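PDB 6G7N: extracellular solute-binding protein, family 1 from Trichodesmium erythraeum IMS101, which binds ferric iron and probably delivers it to an ABC transporter for uptake. Local coordinates for residues Asp12-Gln15 with Ala16-Ser20; Asn126-Lys129 with Gly130-Val133; Asn195-Tyr198 with Leu199-Lys203; Gly300-Asn303 with Ala304-Ile307. One frame throughout, in Å; residues are numbered along the deposited sequence. Where two conformers were deposited one is given.

Interaction 1: residues Asp12-Gln15 with Ala16-Ser20; sequences DTDQ and ALYDS
Gln15 and Asp19, one helical turn apart, are tied by a side-chain hydrogen bond from NE2 of Gln15 to OD1 of Asp19, 2.9 Å long with an N-H...O angle of 161°. The oxygen is met from above the carboxylate plane, whereas it lies almost exactly in the plane of the donating amide. The other amide atom, OE1 of Gln15, sits at the edge of the Tyr18 ring, 3.8 Å from CD2 of Tyr18, with amide and ring nearly perpendicular. With CG beside its backbone N (chi1 -53°), Tyr18 lays one ring face on the carbonyl of Asp14, whose O lies 3.5 Å above the ring centre. The same oxygen accepts from N of Tyr18 at 3.1 Å and, weakly, from N of Leu17. At the far end, OH of Tyr18 is hydrogen-bonded to ND1 of His10 and to a water; this water donates to OD2 of Asp14, which also accepts from N of Tyr11. A phenylalanine in place of Tyr18 would probably leave His10 ND1 and the water without their hydroxyl partner. The arrangement is that of a first helical turn, here opening helix 15-25 in the beta-alpha-beta crossover from strand 2-7 to strand 28-33.

Interaction 2: residues Asn126-Lys129 with Gly130-Val133; sequences NKWK and GKIV
The indole of Trp128 carries CG of Lys127 over one face, 3.9 Å above the plane and displaced toward the rim, while Lys131 approaches obliquely, its CD 4.2 Å from CE3 of Trp128. The ring nitrogen, NE1, donates a hydrogen bond to OD2 of Asp122, a residue earlier in the chain; OD1 of Asp122 forms a salt bridge with NZ of Lys127, so one acid serves both the indole and the lysine that overlies it. At the root of the side chain, CB of Trp128 meets CD1 of Ile132 at 3.9 Å. The backbone between them makes a type II beta turn from Trp128 to Lys131, closed by N of Lys131 donating to O of Trp128 over 3.0 Å at a bent 137°. Gly130 has a positive phi of 77°, and a side chain there would run into the carbonyl O of Lys129. With CG beside its backbone N (chi1 -65°) and the rest extended, Lys131 sends its methylenes back along the turn, CD passing 3.8 Å from O of Lys127. Shortening Lys131 to an alanine here would probably open a gap beside the indole and the Lys127 carbonyl. Beyond the turn, strand 132-133 runs parallel to strand 191-195, Ile132 packing on Ile191 and on Phe165 of helix 140-167, and Val133 on helix 177-186.

Interaction 3: residues Asn195-Tyr198 with Leu199-Lys203; sequences NSYY and LARLK. With FE (Fe (III) ion), chain E; DAL (D-alanine), chain C.
The ferric site takes two of its ligands from the neighbouring Tyr197 and Tyr198 in the first turn of helix 196-204, and Arg201, one turn further on, lies alongside both rings. OH of Tyr197 and OH of Tyr198 each bind the iron at 2.0 Å, and bound D-alanine chelates it through its N at 2.2 Å and its O at 2.1 Å. Tyr197 reaches the metal with CG wedged between its backbone N and carbonyl carbon (chi1 59°), which brings its CE1 to 3.2 Å above one face of the Tyr198 ring, near the rim. Tyr141 supplies a third phenolic oxygen, an all-tyrosine protein contribution lodged in the ligand cleft of a binding protein of the PBP clan. ND2 of Asn195 donates to OH of Tyr197 at 3.0 Å and 163°, with the oxygen in the amide plane, a bond likely to stabilise a phenolate there. The guanidinium of Arg201 has one face on the edge of the Tyr198 ring, the planes 71° apart and NH1 of Arg201 3.8 Å from CE1 of Tyr198. NH2 of Arg201 is hydrogen-bonded to OD1 of Asn268 and NE to a water, while N donates to O of Tyr197 at 2.9 Å.

Interaction 4: residues Gly300-Asn303 with Ala304-Ile307; sequences GKLN and ADAI
At Leu302 the backbone leaves helix 297-301 (phi -105°, psi 16°) and at once serves as N-cap of helix 303-312, its O accepting from N of Ala306 at 3.0 Å, followed by the bond from N of Ile307 to O of Asn303. Two waters bridge the break where regular helical bonds are missing. One donates to O of Gly300 and accepts from N of Ala304 at 3.0 Å; the other links O of Lys301 to N of Asp305, which lies 2.9 Å from it. Amides of the new first turn are thus tied to carbonyls of the old helix.

Among the side chains, Asn303 and Ile307 meet one turn apart: the carbonyl oxygen OD1 of Asn303 touches the terminal methyl CD1 of Ile307 at 3.4 Å. Asn303 points its amide there with CG opposite the backbone N (chi1 177°). Both ends of this buried amide are bonded, OD1 accepting from NH2 of Arg65 and ND2 donating to OE1 of Gln143, which fixes its flip. Close by, the methyl CB of Ala306 lies 3.4 Å from O of Asn303. The approach of Leu302 CD2 to the Asp305 carboxylate is doubtful, since Leu302 occupies two conformers.

The turn lies on helix 140-167, with Leu302 against Ala147 and Glu151, Asn303 against Ile140 and Ala306 against Ile146, while Lys301 and Ile307 reach Trp64 and Arg65 of helix 60-68.

How the interactions relate
The four contacts do not touch one another. Interaction 3 is the buried one and the sole metal binder, built from phenolic oxygens, a ligand and an arginine; the other three are partly buried. Interactions 1, 3 and 4 all lie at helix starts, yet their chemistry differs: in interaction 1 a water joins side chains beside an amide-carboxylate pair, whereas in interaction 4 waters bridge backbone groups across a helix break. Interaction 2 is instead a turn leading into a short strand, closed by one backbone bond and packed with methylenes and an indole. Helix 140-167 packs on interactions 2 and 4 and, through Tyr141, also binds the iron of interaction 3. Interactions 1 and 2 stand on opposite sides of the chain's centre.

Interaction 1: residues Asp12-Gln15 with Ala16-Ser20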
loop_
_atom_site.group_PDB
_atom_site.type_symbol
_atom_site.label_atom_id
_atom_site.label_comp_id
_atom_site.label_asym_id
_atom_site.label_seq_id
_atom_site.Cartn_x
_atom_site.Cartn_y
_atom_site.Cartn_z
ATOM N N ASP A 12 -15.139 9.014 0.572
ATOM C CA ASP A 12 -16.470 9.529 0.184
ATOM C C ASP A 12 -16.755 9.417 -1.303
ATOM O O ASP A 12 -17.881 9.131 -1.725
ATOM C CB ASP A 12 -16.595 11.010 0.610
ATOM C CG ASP A 12 -18.039 11.519 0.598
ATOM O OD1 ASP A 12 -18.927 10.776 1.049
ATOM O OD2 ASP A 12 -18.285 12.668 0.168
ATOM N N THR A 13 -15.726 9.675 -2.100
ATOM C CA THR A 13 -15.847 9.605 -3.537
ATOM C C THR A 13 -16.183 8.178 -4.041
ATOM O O THR A 13 -16.705 8.038 -5.155
ATOM C CB THR A 13 -14.568 10.141 -4.203
ATOM O OG1 THR A 13 -13.429 9.511 -3.612
ATOM C CG2 THR A 13 -14.436 11.658 -4.039
ATOM N N ASP A 14 -15.965 7.150 -3.218
ATOM C CA ASP A 14 -16.306 5.791 -3.601
ATOM C C ASP A 14 -17.814 5.557 -3.674
ATOM O O ASP A 14 -18.239 4.593 -4.282
ATOM C CB ASP A 14 -15.683 4.756 -2.635
ATOM C CG ASP A 14 -14.148 4.731 -2.668
ATOM O OD1 ASP A 14 -13.570 5.119 -3.703
ATOM O OD2 ASP A 14 -13.524 4.314 -1.662
ATOM N N GLN A 15 -18.619 6.442 -3.087
ATOM C CA GLN A 15 -20.091 6.299 -3.289
ATOM C C GLN A 15 -20.509 6.278 -4.776
ATOM O O GLN A 15 -21.427 5.558 -5.153
ATOM C CB GLN A 15 -20.854 7.387 -2.551
ATOM C CG GLN A 15 -22.352 7.102 -2.470
ATOM C CD GLN A 15 -22.676 5.853 -1.676
ATOM O OE1 GLN A 15 -22.183 5.691 -0.580
ATOM N NE2 GLN A 15 -23.481 4.942 -2.240
ATOM N N ALA A 16 -19.742 6.961 -5.631
ATOM C CA ALA A 16 -19.993 6.906 -7.096
ATOM C C ALA A 16 -19.808 5.502 -7.666
ATOM O O ALA A 16 -20.544 5.074 -8.539
ATOM C CB ALA A 16 -19.109 7.897 -7.845
ATOM N N LEU A 17 -18.819 4.792 -7.137
ATOM C CA LEU A 17 -18.583 3.458 -7.551
ATOM C C LEU A 17 -19.739 2.544 -7.084
ATOM O O LEU A 17 -20.222 1.738 -7.875
ATOM C CB LEU A 17 -17.209 3.103 -6.992
ATOM C CG LEU A 17 -16.560 1.851 -7.433
ATOM C CD1 LEU A 17 -15.063 2.011 -7.353
ATOM C CD2 LEU A 17 -17.054 0.755 -6.513
ATOM N N TYR A 18 -20.181 2.701 -5.833
ATOM C CA TYR A 18 -21.235 1.824 -5.342
ATOM C C TYR A 18 -22.509 2.070 -6.151
ATOM O O TYR A 18 -23.185 1.140 -6.524
ATOM C CB TYR A 18 -21.509 2.033 -3.846
ATOM C CG TYR A 18 -20.294 1.951 -2.937
ATOM C CD1 TYR A 18 -19.137 1.247 -3.274
ATOM C CD2 TYR A 18 -20.309 2.633 -1.732
ATOM C CE1 TYR A 18 -18.035 1.236 -2.446
ATOM C CE2 TYR A 18 -19.220 2.624 -0.882
ATOM C CZ TYR A 18 -18.080 1.933 -1.243
ATOM O OH TYR A 18 -16.960 1.927 -0.419
ATOM N N ASP A 19 -22.821 3.335 -6.402
ATOM C CA ASP A 19 -24.037 3.673 -7.149
ATOM C C ASP A 19 -24.009 3.158 -8.584
ATOM O O ASP A 19 -25.014 2.675 -9.077
ATOM C CB ASP A 19 -24.254 5.184 -7.105
ATOM C CG ASP A 19 -24.656 5.704 -5.699
ATOM O OD1 ASP A 19 -24.905 4.889 -4.791
ATOM O OD2 ASP A 19 -24.654 6.912 -5.516
ATOM N N SER A 20 -22.861 3.231 -9.245
ATOM C CA SER A 20 -22.726 2.671 -10.582
ATOM C C SER A 20 -22.881 1.160 -10.567
ATOM O O SER A 20 -23.570 0.580 -11.434
ATOM C CB SER A 20 -21.399 3.089 -11.177
ATOM O OG SER A 20 -21.263 2.493 -12.450
HETATM O O HOH W 1 -14.311 1.696 -1.310
#

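Interaction 2: residues Asn126-Lys129 with Gly130-Val133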
loop_
_atom_site.group_PDB
_atom_site.type_symbol
_atom_site.label_atom_id
_atom_site.label_comp_id
_atom_site.label_asym_id
_atom_site.label_seq_id
_atom_site.Cartn_x
_atom_site.Cartn_y
_atom_site.Cartn_z
ATOM N N ASN A 126 27.057 5.097 4.744
ATOM C CA ASN A 126 27.470 6.100 5.742
ATOM C C ASN A 126 27.154 7.537 5.335
ATOM O O ASN A 126 26.963 8.402 6.210
ATOM C CB ASN A 126 28.991 6.023 6.020
ATOM C CG ASN A 126 29.444 4.699 6.632
ATOM O OD1 ASN A 126 28.665 3.981 7.246
ATOM N ND2 ASN A 126 30.737 4.391 6.484
ATOM N N LYS A 127 27.150 7.818 4.034
ATOM C CA LYS A 127 26.865 9.154 3.548
ATOM C C LYS A 127 25.510 9.687 4.003
ATOM O O LYS A 127 25.317 10.899 4.040
ATOM C CB LYS A 127 26.975 9.225 2.021
ATOM C CG LYS A 127 25.945 8.362 1.314
ATOM C CD LYS A 127 26.239 8.207 -0.168
ATOM C CE LYS A 127 25.281 7.201 -0.780
ATOM N NZ LYS A 127 25.551 6.949 -2.213
ATOM N N TRP A 128 24.566 8.819 4.372
ATOM C CA TRP A 128 23.248 9.259 4.823
ATOM C C TRP A 128 23.144 9.438 6.333
ATOM O O TRP A 128 22.046 9.695 6.841
ATOM C CB TRP A 128 22.159 8.309 4.298
ATOM C CG TRP A 128 22.090 8.251 2.821
ATOM C CD1 TRP A 128 22.315 7.155 2.026
ATOM C CD2 TRP A 128 21.742 9.316 1.935
ATOM N NE1 TRP A 128 22.117 7.465 0.722
ATOM C CE2 TRP A 128 21.769 8.781 0.613
ATOM C CE3 TRP A 128 21.359 10.653 2.116
ATOM C CZ2 TRP A 128 21.489 9.550 -0.514
ATOM C CZ3 TRP A 128 21.083 11.427 0.965
ATOM C CH2 TRP A 128 21.143 10.857 -0.322
ATOM N N LYS A 129 24.270 9.378 7.052
ATOM C CA LYS A 129 24.206 9.486 8.514
ATOM C C LYS A 129 23.567 10.810 8.928
ATOM O O LYS A 129 23.952 11.865 8.418
ATOM C CB LYS A 129 25.591 9.323 9.149
ATOM C CG LYS A 129 25.521 9.039 10.654
ATOM C CD LYS A 129 26.872 8.684 11.222
ATOM C CE LYS A 129 26.731 8.010 12.576
ATOM N NZ LYS A 129 26.265 8.932 13.626
ATOM N N GLY A 130 22.595 10.731 9.840
ATOM C CA GLY A 130 21.918 11.922 10.349
ATOM C C GLY A 130 20.889 12.503 9.397
ATOM O O GLY A 130 20.375 13.581 9.692
ATOM N N LYS A 131 20.578 11.807 8.292
ATOM C CA LYS A 131 19.798 12.420 7.203
ATOM C C LYS A 131 18.448 11.779 6.921
ATOM O O LYS A 131 17.698 12.369 6.149
ATOM C CB LYS A 131 20.626 12.493 5.906
ATOM C CG LYS A 131 21.832 13.418 6.069
ATOM C CD LYS A 131 22.714 13.549 4.854
ATOM C CE LYS A 131 23.762 14.642 5.095
ATOM N NZ LYS A 131 24.494 15.024 3.855
ATOM N N ILE A 132 18.145 10.623 7.525
ATOM C CA ILE A 132 16.948 9.860 7.111
ATOM C C ILE A 132 15.849 10.008 8.142
ATOM O O ILE A 132 16.081 9.863 9.347
ATOM C CB ILE A 132 17.273 8.370 6.931
ATOM C CG1 ILE A 132 18.386 8.211 5.916
ATOM C CG2 ILE A 132 16.026 7.587 6.510
ATOM C CD1 ILE A 132 18.719 6.801 5.501
ATOM N N VAL A 133 14.619 10.266 7.679
ATOM C CA VAL A 133 13.434 10.198 8.539
ATOM C C VAL A 133 12.488 9.093 8.016
ATOM O O VAL A 133 12.241 8.957 6.814
ATOM C CB VAL A 133 12.717 11.555 8.684
ATOM C CG1 VAL A 133 13.549 12.531 9.519
ATOM C CG2 VAL A 133 12.345 12.161 7.362
#

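Interaction 3: residues Asn195-Tyr198 with Leu199-Lys203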
loop_
_atom_site.group_PDB
_atom_site.type_symbol
_atom_site.label_atom_id
_atom_site.label_comp_id
_atom_site.label_asym_id
_atom_site.label_seq_id
_atom_site.Cartn_x
_atom_site.Cartn_y
_atom_site.Cartn_z
ATOM N N ASN A 195 4.763 6.481 1.299
ATOM C CA ASN A 195 4.009 6.044 0.128
ATOM C C ASN A 195 3.754 7.232 -0.809
ATOM O O ASN A 195 3.487 8.351 -0.363
ATOM C CB ASN A 195 2.689 5.380 0.531
ATOM C CG ASN A 195 2.848 4.008 1.164
ATOM O OD1 ASN A 195 3.905 3.367 1.040
ATOM N ND2 ASN A 195 1.794 3.546 1.830
ATOM N N SER A 196 3.773 6.917 -2.100
ATOM C CA SER A 196 3.622 7.876 -3.181
ATOM C C SER A 196 2.400 8.788 -3.025
ATOM O O SER A 196 2.482 10.006 -3.272
ATOM C CB SER A 196 3.534 7.070 -4.501
ATOM O OG SER A 196 2.544 6.032 -4.448
ATOM N N TYR A 197 1.263 8.199 -2.651
ATOM C CA TYR A 197 0.021 8.939 -2.605
ATOM C C TYR A 197 0.009 10.029 -1.547
ATOM O O TYR A 197 -0.818 10.942 -1.637
ATOM C CB TYR A 197 -1.189 7.985 -2.466
ATOM C CG TYR A 197 -1.166 7.124 -1.244
ATOM C CD1 TYR A 197 -1.653 7.556 -0.026
ATOM C CD2 TYR A 197 -0.643 5.836 -1.292
ATOM C CE1 TYR A 197 -1.621 6.733 1.097
ATOM C CE2 TYR A 197 -0.596 5.012 -0.173
ATOM C CZ TYR A 197 -1.044 5.464 1.046
ATOM O OH TYR A 197 -0.932 4.681 2.161
ATOM N N TYR A 198 0.884 9.967 -0.543
ATOM C CA TYR A 198 0.907 11.022 0.472
ATOM C C TYR A 198 1.492 12.319 -0.088
ATOM O O TYR A 198 1.086 13.411 0.330
ATOM C CB TYR A 198 1.647 10.587 1.748
ATOM C CG TYR A 198 0.930 9.524 2.530
ATOM C CD1 TYR A 198 -0.298 9.766 3.128
ATOM C CD2 TYR A 198 1.463 8.247 2.648
ATOM C CE1 TYR A 198 -0.948 8.783 3.835
ATOM C CE2 TYR A 198 0.802 7.255 3.348
ATOM C CZ TYR A 198 -0.411 7.519 3.929
ATOM O OH TYR A 198 -1.084 6.527 4.603
ATOM N N LEU A 199 2.458 12.229 -1.002
ATOM C CA LEU A 199 2.954 13.441 -1.632
ATOM C C LEU A 199 1.901 14.010 -2.584
ATOM O O LEU A 199 1.658 15.229 -2.599
ATOM C CB LEU A 199 4.279 13.199 -2.348
ATOM C CG LEU A 199 4.916 14.429 -2.961
ATOM C CD1 LEU A 199 5.238 15.523 -1.932
ATOM C CD2 LEU A 199 6.181 14.048 -3.713
ATOM N N ALA A 200 1.275 13.128 -3.367
ATOM C CA ALA A 200 0.172 13.547 -4.224
ATOM C C ALA A 200 -0.952 14.248 -3.469
ATOM O O ALA A 200 -1.537 15.230 -3.942
ATOM C CB ALA A 200 -0.330 12.370 -5.013
ATOM N N ARG A 201 -1.271 13.722 -2.287
ATOM C CA ARG A 201 -2.318 14.301 -1.460
ATOM C C ARG A 201 -1.994 15.764 -1.102
ATOM O O ARG A 201 -2.875 16.636 -1.178
ATOM C CB ARG A 201 -2.491 13.475 -0.209
ATOM C CG ARG A 201 -3.659 13.878 0.630
ATOM C CD ARG A 201 -3.748 13.025 1.885
ATOM N NE ARG A 201 -4.012 11.601 1.624
ATOM C CZ ARG A 201 -4.128 10.702 2.592
ATOM N NH1 ARG A 201 -3.932 11.064 3.860
ATOM N NH2 ARG A 201 -4.419 9.440 2.321
ATOM N N LEU A 202 -0.726 16.029 -0.740
ATOM C CA LEU A 202 -0.302 17.390 -0.447
ATOM C C LEU A 202 -0.375 18.285 -1.654
ATOM O O LEU A 202 -0.778 19.460 -1.546
ATOM C CB LEU A 202 1.102 17.394 0.165
ATOM C CG LEU A 202 1.213 16.777 1.543
ATOM C CD1 LEU A 202 2.672 16.457 1.838
ATOM C CD2 LEU A 202 0.651 17.681 2.627
ATOM N N LYS A 203 0.062 17.766 -2.808
ATOM C CA LYS A 203 0.093 18.518 -4.081
ATOM C C LYS A 203 -1.300 18.964 -4.525
ATOM O O LYS A 203 -1.419 19.913 -5.300
ATOM C CB LYS A 203 0.686 17.688 -5.228
ATOM C CG LYS A 203 2.173 17.369 -5.166
ATOM C CD LYS A 203 3.020 18.413 -5.886
ATOM C CE LYS A 203 4.494 18.038 -5.879
ATOM N NZ LYS A 203 5.292 18.894 -6.799
HETATM FE FE FE E . -1.981 4.921 3.843
HETATM N N DAL C . -3.661 5.020 5.295
HETATM C CA DAL C . -4.936 5.137 4.511
HETATM C CB DAL C . -6.077 4.448 5.244
HETATM C C DAL C . -4.811 4.645 3.107
HETATM O O DAL C . -3.659 4.347 2.728
HETATM O OXT DAL C . -5.858 4.567 2.408
HETATM O O HOH W 2 -3.745 10.470 -1.130
#

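Interaction 4: residues Gly300-Asn303 with Ala304-Ile307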
loop_
_atom_site.group_PDB
_atom_site.type_symbol
_atom_site.label_atom_id
_atom_site.label_comp_id
_atom_site.label_asym_id
_atom_site.label_seq_id
_atom_site.Cartn_x
_atom_site.Cartn_y
_atom_site.Cartn_z
ATOM N N GLY A 300 3.419 -10.440 3.276
ATOM C CA GLY A 300 2.728 -11.078 4.405
ATOM C C GLY A 300 3.439 -12.304 4.918
ATOM O O GLY A 300 3.608 -12.482 6.132
ATOM N N LYS A 301 3.839 -13.152 3.997
ATOM C CA LYS A 301 4.609 -14.365 4.410
ATOM C C LYS A 301 5.812 -14.081 5.328
ATOM O O LYS A 301 6.077 -14.826 6.296
ATOM C CB LYS A 301 5.069 -15.120 3.173
ATOM C CG LYS A 301 5.629 -16.468 3.455
ATOM C CD LYS A 301 5.802 -17.278 2.195
ATOM C CE LYS A 301 6.251 -18.689 2.550
ATOM N NZ LYS A 301 6.024 -19.679 1.452
ATOM N N LEU A 302 6.500 -12.973 5.037
ATOM C CA LEU A 302 7.687 -12.611 5.820
ATOM C C LEU A 302 7.447 -11.469 6.799
ATOM O O LEU A 302 8.399 -10.905 7.335
ATOM C CB LEU A 302 8.841 -12.285 4.897
ATOM C CG LEU A 302 9.404 -13.523 4.239
ATOM C CD1 LEU A 302 10.316 -13.132 3.109
ATOM C CD2 LEU A 302 10.149 -14.367 5.278
ATOM N N ASN A 303 6.191 -11.162 7.080
ATOM C CA ASN A 303 5.870 -10.103 8.031
ATOM C C ASN A 303 6.468 -10.377 9.418
ATOM O O ASN A 303 7.045 -9.484 10.030
ATOM C CB ASN A 303 4.360 -9.933 8.120
ATOM C CG ASN A 303 3.955 -8.896 9.154
ATOM O OD1 ASN A 303 3.696 -9.226 10.300
ATOM N ND2 ASN A 303 3.952 -7.643 8.754
ATOM N N ALA A 304 6.321 -11.609 9.921
ATOM C CA ALA A 304 6.865 -11.924 11.251
ATOM C C ALA A 304 8.380 -11.765 11.281
ATOM O O ALA A 304 8.944 -11.257 12.269
ATOM C CB ALA A 304 6.472 -13.333 11.675
ATOM N N ASP A 305 9.057 -12.157 10.208
ATOM C CA ASP A 305 10.510 -12.001 10.119
ATOM C C ASP A 305 10.903 -10.527 10.096
ATOM O O ASP A 305 11.899 -10.133 10.698
ATOM C CB ASP A 305 11.068 -12.724 8.878
ATOM C CG ASP A 305 11.173 -14.273 9.035
ATOM O OD1 ASP A 305 10.886 -14.816 10.104
ATOM O OD2 ASP A 305 11.610 -14.944 8.072
ATOM N N ALA A 306 10.120 -9.699 9.419
ATOM C CA ALA A 306 10.348 -8.269 9.411
ATOM C C ALA A 306 10.258 -7.655 10.797
ATOM O O ALA A 306 11.116 -6.877 11.222
ATOM C CB ALA A 306 9.407 -7.563 8.435
ATOM N N ILE A 307 9.217 -8.023 11.545
ATOM C CA ILE A 307 9.042 -7.556 12.917
ATOM C C ILE A 307 10.261 -7.961 13.766
ATOM O O ILE A 307 10.786 -7.152 14.533
ATOM C CB ILE A 307 7.709 -8.062 13.490
ATOM C CG1 ILE A 307 6.538 -7.374 12.773
ATOM C CG2 ILE A 307 7.649 -7.868 14.994
ATOM C CD1 ILE A 307 5.170 -7.941 13.105
HETATM O O HOH W 3 4.378 -13.542 8.750
HETATM O O HOH W 4 7.931 -14.358 8.622
#